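Local coordinates for protein piwi (Drosophila melanogaster, PDB 6KR6) that binds piRNAs of 24 to 30 nucleotides and, as an argonaute-family protein, represses transposable elements in the germline, at residues I410-G415 with R427-Q432; P565-L570 with L767-S772. All coordinates share one frame; numbering follows the deposited sequence.

In the fold
Interactions 1 and 2 sit side by side, their centres about 11 Å apart, on the same side of the chain's centre. Along the chain, interaction 1 closes before interaction 2 opens. The two share a small antiparallel sheet, in which strand 409-411 lies between strands 416-418 and 567-568. Val411 N and Met567 O, 2.7 Å apart, probably form a hydrogen bond in it. Ile410 packs on Trp566, and Phe429 on Ser772. The segments of interaction 1 are separated by 11 residues, those of interaction 2 by 196. Together they join the 410-432 region to the Piwi-domain loop whose Tyr768 holds a phosphate of the bound RNA.

Interaction 1. Residues I410-G415 with R427-Q432; sequences IVFHNG and RHFRDQ. With ZN (zinc ion), chain M.
Gln432 lays its CG over one face of the Phe412 ring, at 3.9 Å from the ring centroid. The direction is 21° off the ring normal, so this is a CH-pi contact, displaced toward the rim. Phe412 CG is the ring atom nearest to it. The chain of Gln432 leaves the backbone with CG anti to N, and the bend at its next bond (chi2 55°) brings CD close to Phe412 CB. Its amide is probably turned over in the model, so the identity of its O and N atoms is doubtful. The end of this side chain lies near His413 O, and the bonding there is undecided.

Phe429 is the second partner. Phe412 CZ lies 4.2 Å from Phe429 CD2, at the edge of the Phe429 ring. The contact is apolar, and the two side chains cross at a slant. Phe412 CB points toward the 427-432 loop. Its CG is anti to the carbonyl carbon and beside the backbone N (chi1 -65°).

Behind this layer, the turn is held by Phe412 N bonded to Gly415 O (2.9 Å). Ile410 continues into the sheet, bonded to Val417. Phe429 also packs on Thr551 and Ile555 of helix 546-560. Away from the packing, His413 NE2 binds a zinc ion at 2.1 Å, and Asn414 OD1 lies over the imidazole. The motif is a beta hairpin, formed by strands 409-411 and 416-418, whose turn packs against the following loop.

Interaction 2. Residues P565-L570 with L767-S772; sequences PWMIEL and LYYNWS. With nucleotides of chain B.
Pro565 sets CD over the centre of the Tyr769 ring, 3.5 Å from the centroid and 7° off the ring normal. This is a CH-pi contact. Leu767 O lies over the opposite face of the same ring.

Trp566 meets Tyr769 in two ways. The five-membered ring of its indole offers a face to the edge of the tyrosine ring, in a T-shaped pair with planes at 89° and centroids 4.9 Å apart. Tyr769 CD1 lies over the indole face. The backbone of Trp566 is held too: Tyr769 OH donates to Trp566 O at 2.8 Å, nearly in line with the carbonyl. Trp566 NE1 bonds to His766 O.

Met567 brings CE to 4.1 Å from Leu767 CD2. Ile568 CG2 touches Leu767 CD1 at 4.0 Å, the two side chains crossing at about a right angle.

The 767-772 loop makes a type I beta turn from Tyr768 to Trp771. From it, Tyr768 OH donates to OP1 of U4 of chain B at 2.8 Å, and Asn770 ND2 adds a weak bond to the same oxygen. Within the Piwi domain, this loop is thus part of the surface that holds the RNA backbone, as expected of an argonaute-family protein. Pro565 and Tyr769 rest on helix 546-560, Leu767 and Tyr768 on helix 779-795, and Met567 and Leu767 on helix 601-605, while strand 567-568 edges the small sheet beside strand 409-411.

Interaction 1. Residues I410-G415 with R427-Q432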
ATOM      1  N   ILE A 410      -9.373  26.897  -5.215  1.00 73.21           N
ATOM      2  CA  ILE A 410      -8.022  27.144  -4.731  1.00 77.36           C
ATOM      3  C   ILE A 410      -7.854  28.644  -4.535  1.00 84.63           C
ATOM      4  O   ILE A 410      -8.075  29.426  -5.468  1.00 89.64           O
ATOM      5  CB  ILE A 410      -6.975  26.594  -5.715  1.00 76.66           C
ATOM      6  CG1 ILE A 410      -7.423  25.236  -6.264  1.00 82.84           C
ATOM      7  CG2 ILE A 410      -5.627  26.463  -5.042  1.00 74.96           C
ATOM      8  CD1 ILE A 410      -7.588  24.165  -5.206  1.00 72.61           C
ATOM      9  N   VAL A 411      -7.454  29.044  -3.331  1.00 74.36           N
ATOM     10  CA  VAL A 411      -7.404  30.445  -2.927  1.00 77.56           C
ATOM     11  C   VAL A 411      -5.969  30.947  -3.014  1.00 83.86           C
ATOM     12  O   VAL A 411      -5.027  30.231  -2.652  1.00 73.73           O
ATOM     13  CB  VAL A 411      -7.959  30.619  -1.499  1.00 71.36           C
ATOM     14  CG1 VAL A 411      -8.005  32.086  -1.106  1.00 76.48           C
ATOM     15  CG2 VAL A 411      -9.338  29.979  -1.380  1.00 76.41           C
ATOM     16  N   PHE A 412      -5.796  32.182  -3.489  1.00 85.21           N
ATOM     17  CA  PHE A 412      -4.513  32.865  -3.495  1.00 80.04           C
ATOM     18  C   PHE A 412      -4.698  34.228  -2.837  1.00 89.39           C
ATOM     19  O   PHE A 412      -5.803  34.595  -2.421  1.00 92.60           O
ATOM     20  CB  PHE A 412      -3.973  33.026  -4.922  1.00 82.83           C
ATOM     21  CG  PHE A 412      -3.639  31.729  -5.608  1.00 86.02           C
ATOM     22  CD1 PHE A 412      -2.323  31.315  -5.732  1.00 85.41           C
ATOM     23  CD2 PHE A 412      -4.638  30.933  -6.145  1.00 81.97           C
ATOM     24  CE1 PHE A 412      -2.006  30.129  -6.371  1.00 78.24           C
ATOM     25  CE2 PHE A 412      -4.328  29.743  -6.783  1.00 83.22           C
ATOM     26  CZ  PHE A 412      -3.010  29.342  -6.896  1.00 79.02           C
ATOM     27  N   HIS A 413      -3.612  34.992  -2.743  1.00 89.38           N
ATOM     28  CA  HIS A 413      -3.738  36.399  -2.389  1.00 98.09           C
ATOM     29  C   HIS A 413      -4.399  37.134  -3.549  1.00103.34           C
ATOM     30  O   HIS A 413      -3.983  36.990  -4.704  1.00105.59           O
ATOM     31  CB  HIS A 413      -2.371  37.008  -2.067  1.00 98.31           C
ATOM     32  CG  HIS A 413      -2.437  38.342  -1.381  1.00111.99           C
ATOM     33  ND1 HIS A 413      -3.330  38.617  -0.367  1.00121.36           N
ATOM     34  CD2 HIS A 413      -1.708  39.471  -1.554  1.00121.34           C
ATOM     35  CE1 HIS A 413      -3.155  39.860   0.048  1.00129.84           C
ATOM     36  NE2 HIS A 413      -2.175  40.401  -0.655  1.00124.12           N
ATOM     37  N   ASN A 414      -5.440  37.908  -3.242  1.00 98.58           N
ATOM     38  CA  ASN A 414      -6.270  38.593  -4.235  1.00107.50           C
ATOM     39  C   ASN A 414      -6.871  37.592  -5.229  1.00 98.58           C
ATOM     40  O   ASN A 414      -6.458  37.485  -6.386  1.00 99.82           O
ATOM     41  CB  ASN A 414      -5.488  39.689  -4.976  1.00110.05           C
ATOM     42  CG  ASN A 414      -4.332  40.242  -4.165  1.00116.27           C
ATOM     43  OD1 ASN A 414      -4.526  40.884  -3.133  1.00121.37           O
ATOM     44  ND2 ASN A 414      -3.115  40.004  -4.641  1.00110.53           N
ATOM     45  N   GLY A 415      -7.856  36.850  -4.743  1.00 99.30           N
ATOM     46  CA  GLY A 415      -8.721  36.060  -5.597  1.00 98.50           C
ATOM     47  C   GLY A 415      -8.571  34.563  -5.370  1.00 94.89           C
ATOM     48  O   GLY A 415      -7.722  34.088  -4.616  1.00 95.83           O
ATOM     49  N   ARG A 427      -1.734  25.817 -14.722  1.00101.20           N
ATOM     50  CA  ARG A 427      -1.878  26.914 -15.669  1.00107.81           C
ATOM     51  C   ARG A 427      -2.273  28.226 -15.007  1.00108.27           C
ATOM     52  O   ARG A 427      -2.263  29.262 -15.681  1.00115.70           O
ATOM     53  CB  ARG A 427      -2.916  26.535 -16.730  1.00111.64           C
ATOM     54  CG  ARG A 427      -3.914  25.489 -16.255  1.00117.05           C
ATOM     55  CD  ARG A 427      -5.326  26.042 -16.128  1.00118.79           C
ATOM     56  NE  ARG A 427      -6.116  25.275 -15.168  1.00116.92           N
ATOM     57  CZ  ARG A 427      -7.441  25.331 -15.069  1.00118.16           C
ATOM     58  NH1 ARG A 427      -8.069  24.600 -14.159  1.00112.53           N
ATOM     59  NH2 ARG A 427      -8.137  26.112 -15.883  1.00120.56           N
ATOM     60  N   HIS A 428      -2.594  28.219 -13.712  1.00111.38           N
ATOM     61  CA  HIS A 428      -3.237  29.369 -13.087  1.00109.13           C
ATOM     62  C   HIS A 428      -2.303  30.266 -12.284  1.00104.18           C
ATOM     63  O   HIS A 428      -2.585  31.463 -12.180  1.00109.89           O
ATOM     64  CB  HIS A 428      -4.392  28.911 -12.190  1.00103.57           C
ATOM     65  CG  HIS A 428      -5.691  28.768 -12.919  1.00107.67           C
ATOM     66  ND1 HIS A 428      -6.207  29.767 -13.716  1.00113.26           N
ATOM     67  CD2 HIS A 428      -6.575  27.745 -12.977  1.00109.11           C
ATOM     68  CE1 HIS A 428      -7.353  29.365 -14.235  1.00115.73           C
ATOM     69  NE2 HIS A 428      -7.601  28.143 -13.800  1.00111.53           N
ATOM     70  N   PHE A 429      -1.208  29.759 -11.704  1.00101.13           N
ATOM     71  CA  PHE A 429      -0.341  30.721 -11.030  1.00103.95           C
ATOM     72  C   PHE A 429       0.479  31.557 -12.003  1.00111.40           C
ATOM     73  O   PHE A 429       1.081  32.549 -11.579  1.00113.84           O
ATOM     74  CB  PHE A 429       0.611  30.077 -10.008  1.00106.34           C
ATOM     75  CG  PHE A 429       0.736  28.586 -10.091  1.00101.62           C
ATOM     76  CD1 PHE A 429       1.544  27.990 -11.045  1.00100.88           C
ATOM     77  CD2 PHE A 429       0.112  27.783  -9.152  1.00 94.40           C
ATOM     78  CE1 PHE A 429       1.683  26.618 -11.090  1.00103.80           C
ATOM     79  CE2 PHE A 429       0.246  26.412  -9.193  1.00 92.91           C
ATOM     80  CZ  PHE A 429       1.034  25.829 -10.160  1.00100.98           C
ATOM     81  N   ARG A 430       0.521  31.188 -13.281  1.00118.61           N
ATOM     82  CA  ARG A 430       1.019  32.109 -14.294  1.00120.22           C
ATOM     83  C   ARG A 430       0.136  33.349 -14.277  1.00121.00           C
ATOM     84  O   ARG A 430      -1.053  33.270 -14.606  1.00121.65           O
ATOM     85  CB  ARG A 430       1.028  31.454 -15.676  1.00113.07           C
ATOM     86  N   ASP A 431       0.710  34.487 -13.874  1.00123.88           N
ATOM     87  CA  ASP A 431      -0.030  35.730 -13.625  1.00129.08           C
ATOM     88  C   ASP A 431      -0.991  35.562 -12.443  1.00122.78           C
ATOM     89  O   ASP A 431      -2.194  35.808 -12.550  1.00120.74           O
ATOM     90  CB  ASP A 431      -0.767  36.211 -14.880  1.00136.17           C
ATOM     91  CG  ASP A 431       0.101  36.159 -16.121  1.00147.42           C
ATOM     92  OD1 ASP A 431       1.249  35.675 -16.022  1.00147.04           O
ATOM     93  OD2 ASP A 431      -0.364  36.599 -17.194  1.00152.69           O
ATOM     94  N   GLN A 432      -0.438  35.139 -11.307  1.00113.69           N
ATOM     95  CA  GLN A 432      -1.173  35.000 -10.055  1.00104.58           C
ATOM     96  C   GLN A 432      -0.163  34.972  -8.917  1.00 99.26           C
ATOM     97  O   GLN A 432       0.956  34.477  -9.079  1.00102.37           O
ATOM     98  CB  GLN A 432      -2.045  33.739 -10.045  1.00 96.65           C
ATOM     99  CG  GLN A 432      -2.831  33.517  -8.760  1.00 88.92           C
ATOM    100  CD  GLN A 432      -3.704  34.702  -8.396  1.00 90.14           C
ATOM    101  OE1 GLN A 432      -3.432  35.412  -7.429  1.00 84.09           O
ATOM    102  NE2 GLN A 432      -4.763  34.920  -9.167  1.00 90.89           N
TER
HETATM  103 ZN    ZN M 911      -1.177  42.152  -0.166  1.00121.79          ZN

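Interaction 2. Residues P565-L570 with L767-S772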
ATOM      1  N   PRO A 565       1.464  28.683  -0.243  1.00 70.64           N
ATOM      2  CA  PRO A 565       1.204  29.116  -1.628  1.00 68.94           C
ATOM      3  C   PRO A 565      -0.273  29.262  -1.947  1.00 68.69           C
ATOM      4  O   PRO A 565      -0.652  30.190  -2.671  1.00 68.84           O
ATOM      5  CB  PRO A 565       1.858  28.011  -2.471  1.00 60.24           C
ATOM      6  CG  PRO A 565       2.792  27.316  -1.546  1.00 64.83           C
ATOM      7  CD  PRO A 565       2.155  27.387  -0.197  1.00 71.77           C
ATOM      8  N   TRP A 566      -1.119  28.364  -1.448  1.00 63.46           N
ATOM      9  CA  TRP A 566      -2.551  28.444  -1.697  1.00 67.32           C
ATOM     10  C   TRP A 566      -3.293  27.754  -0.557  1.00 71.93           C
ATOM     11  O   TRP A 566      -2.684  27.183   0.352  1.00 76.77           O
ATOM     12  CB  TRP A 566      -2.910  27.844  -3.063  1.00 77.42           C
ATOM     13  CG  TRP A 566      -2.648  26.367  -3.209  1.00 74.38           C
ATOM     14  CD1 TRP A 566      -3.412  25.345  -2.722  1.00 66.90           C
ATOM     15  CD2 TRP A 566      -1.563  25.750  -3.915  1.00 66.13           C
ATOM     16  NE1 TRP A 566      -2.865  24.134  -3.068  1.00 68.30           N
ATOM     17  CE2 TRP A 566      -1.728  24.355  -3.801  1.00 63.03           C
ATOM     18  CE3 TRP A 566      -0.462  26.241  -4.625  1.00 72.39           C
ATOM     19  CZ2 TRP A 566      -0.839  23.448  -4.368  1.00 65.24           C
ATOM     20  CZ3 TRP A 566       0.419  25.338  -5.188  1.00 68.35           C
ATOM     21  CH2 TRP A 566       0.225  23.959  -5.056  1.00 71.79           C
ATOM     22  N   MET A 567      -4.622  27.806  -0.616  1.00 72.62           N
ATOM     23  CA  MET A 567      -5.462  27.275   0.449  1.00 71.43           C
ATOM     24  C   MET A 567      -6.811  26.879  -0.137  1.00 67.45           C
ATOM     25  O   MET A 567      -7.206  27.343  -1.210  1.00 73.33           O
ATOM     26  CB  MET A 567      -5.612  28.301   1.588  1.00 68.48           C
ATOM     27  CG  MET A 567      -6.537  27.921   2.754  1.00 82.06           C
ATOM     28  SD  MET A 567      -6.224  26.324   3.535  1.00 77.85           S
ATOM     29  CE  MET A 567      -4.456  26.377   3.786  1.00 83.03           C
ATOM     30  N   ILE A 568      -7.500  25.995   0.572  1.00 72.86           N
ATOM     31  CA  ILE A 568      -8.804  25.504   0.171  1.00 78.51           C
ATOM     32  C   ILE A 568      -9.867  26.215   1.000  1.00 79.01           C
ATOM     33  O   ILE A 568      -9.599  26.745   2.083  1.00 83.14           O
ATOM     34  CB  ILE A 568      -8.882  23.967   0.340  1.00 78.97           C
ATOM     35  CG1 ILE A 568     -10.181  23.400  -0.236  1.00 85.66           C
ATOM     36  CG2 ILE A 568      -8.732  23.582   1.804  1.00 67.38           C
ATOM     37  CD1 ILE A 568     -10.390  23.722  -1.687  1.00 79.89           C
ATOM     38  N   GLU A 569     -11.091  26.253   0.475  1.00 71.32           N
ATOM     39  CA  GLU A 569     -12.233  26.751   1.237  1.00 69.30           C
ATOM     40  C   GLU A 569     -12.596  25.732   2.311  1.00 83.96           C
ATOM     41  O   GLU A 569     -13.042  24.623   2.000  1.00 90.48           O
ATOM     42  CB  GLU A 569     -13.414  27.017   0.309  1.00 80.44           C
ATOM     43  CG  GLU A 569     -13.251  28.239  -0.581  1.00 91.73           C
ATOM     44  CD  GLU A 569     -14.436  28.445  -1.505  1.00 98.97           C
ATOM     45  OE1 GLU A 569     -15.021  27.432  -1.946  1.00107.65           O
ATOM     46  OE2 GLU A 569     -14.786  29.612  -1.783  1.00 93.08           O
ATOM     47  N   LEU A 570     -12.412  26.102   3.576  1.00 85.64           N
ATOM     48  CA  LEU A 570     -12.567  25.175   4.699  1.00 81.78           C
ATOM     49  C   LEU A 570     -13.640  25.673   5.656  1.00 92.47           C
ATOM     50  O   LEU A 570     -13.385  26.591   6.456  1.00 91.56           O
ATOM     51  CB  LEU A 570     -11.239  25.002   5.431  1.00 79.41           C
ATOM     52  CG  LEU A 570     -11.223  24.098   6.664  1.00 82.37           C
ATOM     53  CD1 LEU A 570     -11.595  22.672   6.292  1.00 79.03           C
ATOM     54  CD2 LEU A 570      -9.860  24.142   7.339  1.00 70.43           C
ATOM     55  N   LEU A 767      -3.958  20.006  -0.979  1.00 58.88           N
ATOM     56  CA  LEU A 767      -3.032  20.873  -0.259  1.00 65.52           C
ATOM     57  C   LEU A 767      -1.593  20.358  -0.247  1.00 69.99           C
ATOM     58  O   LEU A 767      -0.818  20.710   0.645  1.00 66.68           O
ATOM     59  CB  LEU A 767      -3.522  21.084   1.173  1.00 64.93           C
ATOM     60  CG  LEU A 767      -4.829  21.859   1.362  1.00 66.84           C
ATOM     61  CD1 LEU A 767      -5.352  21.680   2.777  1.00 58.67           C
ATOM     62  CD2 LEU A 767      -4.629  23.334   1.048  1.00 69.01           C
ATOM     63  N   TYR A 768      -1.211  19.533  -1.219  1.00 66.81           N
ATOM     64  CA  TYR A 768       0.179  19.101  -1.347  1.00 62.25           C
ATOM     65  C   TYR A 768       0.882  20.054  -2.306  1.00 67.79           C
ATOM     66  O   TYR A 768       0.651  20.012  -3.518  1.00 76.51           O
ATOM     67  CB  TYR A 768       0.275  17.657  -1.830  1.00 69.60           C
ATOM     68  CG  TYR A 768       1.690  17.117  -1.816  1.00 72.52           C
ATOM     69  CD1 TYR A 768       2.377  16.953  -0.620  1.00 68.06           C
ATOM     70  CD2 TYR A 768       2.336  16.773  -2.995  1.00 68.06           C
ATOM     71  CE1 TYR A 768       3.671  16.466  -0.598  1.00 63.22           C
ATOM     72  CE2 TYR A 768       3.627  16.280  -2.983  1.00 65.60           C
ATOM     73  CZ  TYR A 768       4.289  16.129  -1.784  1.00 68.30           C
ATOM     74  OH  TYR A 768       5.574  15.641  -1.771  1.00 76.84           O
ATOM     75  N   TYR A 769       1.753  20.903  -1.763  1.00 70.89           N
ATOM     76  CA  TYR A 769       2.289  22.036  -2.505  1.00 70.25           C
ATOM     77  C   TYR A 769       3.361  21.658  -3.520  1.00 73.79           C
ATOM     78  O   TYR A 769       3.695  22.488  -4.374  1.00 82.68           O
ATOM     79  CB  TYR A 769       2.836  23.073  -1.524  1.00 62.86           C
ATOM     80  CG  TYR A 769       1.765  23.675  -0.644  1.00 70.74           C
ATOM     81  CD1 TYR A 769       0.521  24.011  -1.166  1.00 64.75           C
ATOM     82  CD2 TYR A 769       1.990  23.894   0.708  1.00 72.54           C
ATOM     83  CE1 TYR A 769      -0.464  24.555  -0.367  1.00 62.28           C
ATOM     84  CE2 TYR A 769       1.010  24.437   1.515  1.00 65.31           C
ATOM     85  CZ  TYR A 769      -0.214  24.766   0.972  1.00 66.62           C
ATOM     86  OH  TYR A 769      -1.191  25.305   1.774  1.00 75.56           O
ATOM     87  N   ASN A 770       3.912  20.447  -3.457  1.00 72.95           N
ATOM     88  CA  ASN A 770       4.846  20.012  -4.487  1.00 71.13           C
ATOM     89  C   ASN A 770       4.148  19.553  -5.758  1.00 73.14           C
ATOM     90  O   ASN A 770       4.827  19.274  -6.753  1.00 80.45           O
ATOM     91  CB  ASN A 770       5.738  18.882  -3.962  1.00 75.46           C
ATOM     92  CG  ASN A 770       7.068  19.385  -3.434  1.00 79.67           C
ATOM     93  OD1 ASN A 770       7.229  20.573  -3.157  1.00 82.40           O
ATOM     94  ND2 ASN A 770       8.031  18.480  -3.294  1.00 68.51           N
ATOM     95  N   TRP A 771       2.819  19.468  -5.754  1.00 67.56           N
ATOM     96  CA  TRP A 771       2.053  19.003  -6.903  1.00 73.37           C
ATOM     97  C   TRP A 771       0.903  19.968  -7.138  1.00 80.40           C
ATOM     98  O   TRP A 771       0.059  20.154  -6.257  1.00 82.61           O
ATOM     99  CB  TRP A 771       1.537  17.579  -6.667  1.00 75.93           C
ATOM    100  CG  TRP A 771       0.833  16.972  -7.843  1.00 84.29           C
ATOM    101  CD1 TRP A 771      -0.506  16.733  -7.962  1.00 83.82           C
ATOM    102  CD2 TRP A 771       1.430  16.521  -9.066  1.00 92.08           C
ATOM    103  NE1 TRP A 771      -0.779  16.163  -9.181  1.00 84.79           N
ATOM    104  CE2 TRP A 771       0.391  16.023  -9.879  1.00 93.09           C
ATOM    105  CE3 TRP A 771       2.740  16.492  -9.554  1.00101.47           C
ATOM    106  CZ2 TRP A 771       0.622  15.501 -11.150  1.00101.64           C
ATOM    107  CZ3 TRP A 771       2.967  15.973 -10.816  1.00104.00           C
ATOM    108  CH2 TRP A 771       1.913  15.485 -11.599  1.00103.67           C
ATOM    109  N   SER A 772       0.869  20.578  -8.324  1.00 85.23           N
ATOM    110  CA  SER A 772      -0.154  21.569  -8.653  1.00 83.47           C
ATOM    111  C   SER A 772      -1.489  20.914  -8.998  1.00 83.97           C
ATOM    112  O   SER A 772      -2.070  21.184 -10.054  1.00 92.65           O
ATOM    113  CB  SER A 772       0.323  22.447  -9.812  1.00 89.50           C
ATOM    114  OG  SER A 772       0.852  21.655 -10.858  1.00 91.42           O
TER
ATOM    115  P     U B   3      11.842  18.050  -6.337  1.00 75.51           P
ATOM    116  OP1   U B   3      11.570  18.124  -4.878  1.00 76.84           O
ATOM    117  OP2   U B   3      12.937  17.186  -6.846  1.00 79.50           O
ATOM    118  O5'   U B   3      10.490  17.616  -7.059  1.00 74.63           O
ATOM    119  C5'   U B   3       9.251  18.210  -6.700  1.00 79.16           C
ATOM    120  C4'   U B   3       8.125  17.697  -7.564  1.00 82.31           C
ATOM    121  O4'   U B   3       8.395  17.992  -8.955  1.00 97.87           O
ATOM    122  C3'   U B   3       7.893  16.195  -7.538  1.00103.43           C
ATOM    123  O3'   U B   3       7.111  15.804  -6.422  1.00103.28           O
ATOM    124  C2'   U B   3       7.201  15.927  -8.876  1.00108.60           C
ATOM    125  O2'   U B   3       5.801  16.139  -8.772  1.00106.55           O
ATOM    126  C1'   U B   3       7.794  17.018  -9.778  1.00104.86           C
ATOM    127  N1    U B   3       8.788  16.508 -10.752  1.00103.10           N
ATOM    128  C2    U B   3       8.295  16.062 -11.966  1.00111.79           C
ATOM    129  O2    U B   3       7.106  16.066 -12.235  1.00113.60           O
ATOM    130  N3    U B   3       9.241  15.607 -12.852  1.00111.79           N
ATOM    131  C4    U B   3      10.605  15.559 -12.653  1.00108.04           C
ATOM    132  O4    U B   3      11.328  15.121 -13.549  1.00114.91           O
ATOM    133  C5    U B   3      11.039  16.044 -11.377  1.00 97.18           C
ATOM    134  C6    U B   3      10.139  16.493 -10.493  1.00 97.55           C
ATOM    135  P     U B   4       7.651  14.717  -5.369  1.00 93.95           P
ATOM    136  OP1   U B   4       7.251  15.172  -4.013  1.00 77.66           O
ATOM    137  OP2   U B   4       9.079  14.427  -5.664  1.00104.14           O
ATOM    138  O5'   U B   4       6.805  13.413  -5.709  1.00 94.01           O
ATOM    139  C5'   U B   4       5.404  13.503  -5.938  1.00101.20           C
ATOM    140  C4'   U B   4       4.950  12.550  -7.014  1.00119.84           C
ATOM    141  O4'   U B   4       5.683  12.827  -8.240  1.00126.28           O
ATOM    142  C3'   U B   4       5.165  11.068  -6.708  1.00120.45           C
ATOM    143  O3'   U B   4       4.067  10.308  -7.209  1.00125.71           O
ATOM    144  C2'   U B   4       6.428  10.732  -7.496  1.00119.71           C
ATOM    145  O2'   U B   4       6.549   9.374  -7.864  1.00116.67           O
ATOM    146  C1'   U B   4       6.288  11.640  -8.715  1.00122.30           C
ATOM    147  N1    U B   4       7.574  11.988  -9.341  1.00125.02           N
ATOM    148  C2    U B   4       7.591  12.255 -10.697  1.00122.96           C
ATOM    149  O2    U B   4       6.587  12.239 -11.391  1.00124.55           O
ATOM    150  N3    U B   4       8.827  12.560 -11.210  1.00123.98           N
ATOM    151  C4    U B   4      10.023  12.611 -10.522  1.00119.36           C
ATOM    152  O4    U B   4      11.058  12.899 -11.126  1.00118.24           O
ATOM    153  C5    U B   4       9.924  12.311  -9.127  1.00118.56           C
ATOM    154  C6    U B   4       8.732  12.013  -8.600  1.00123.37           C
TER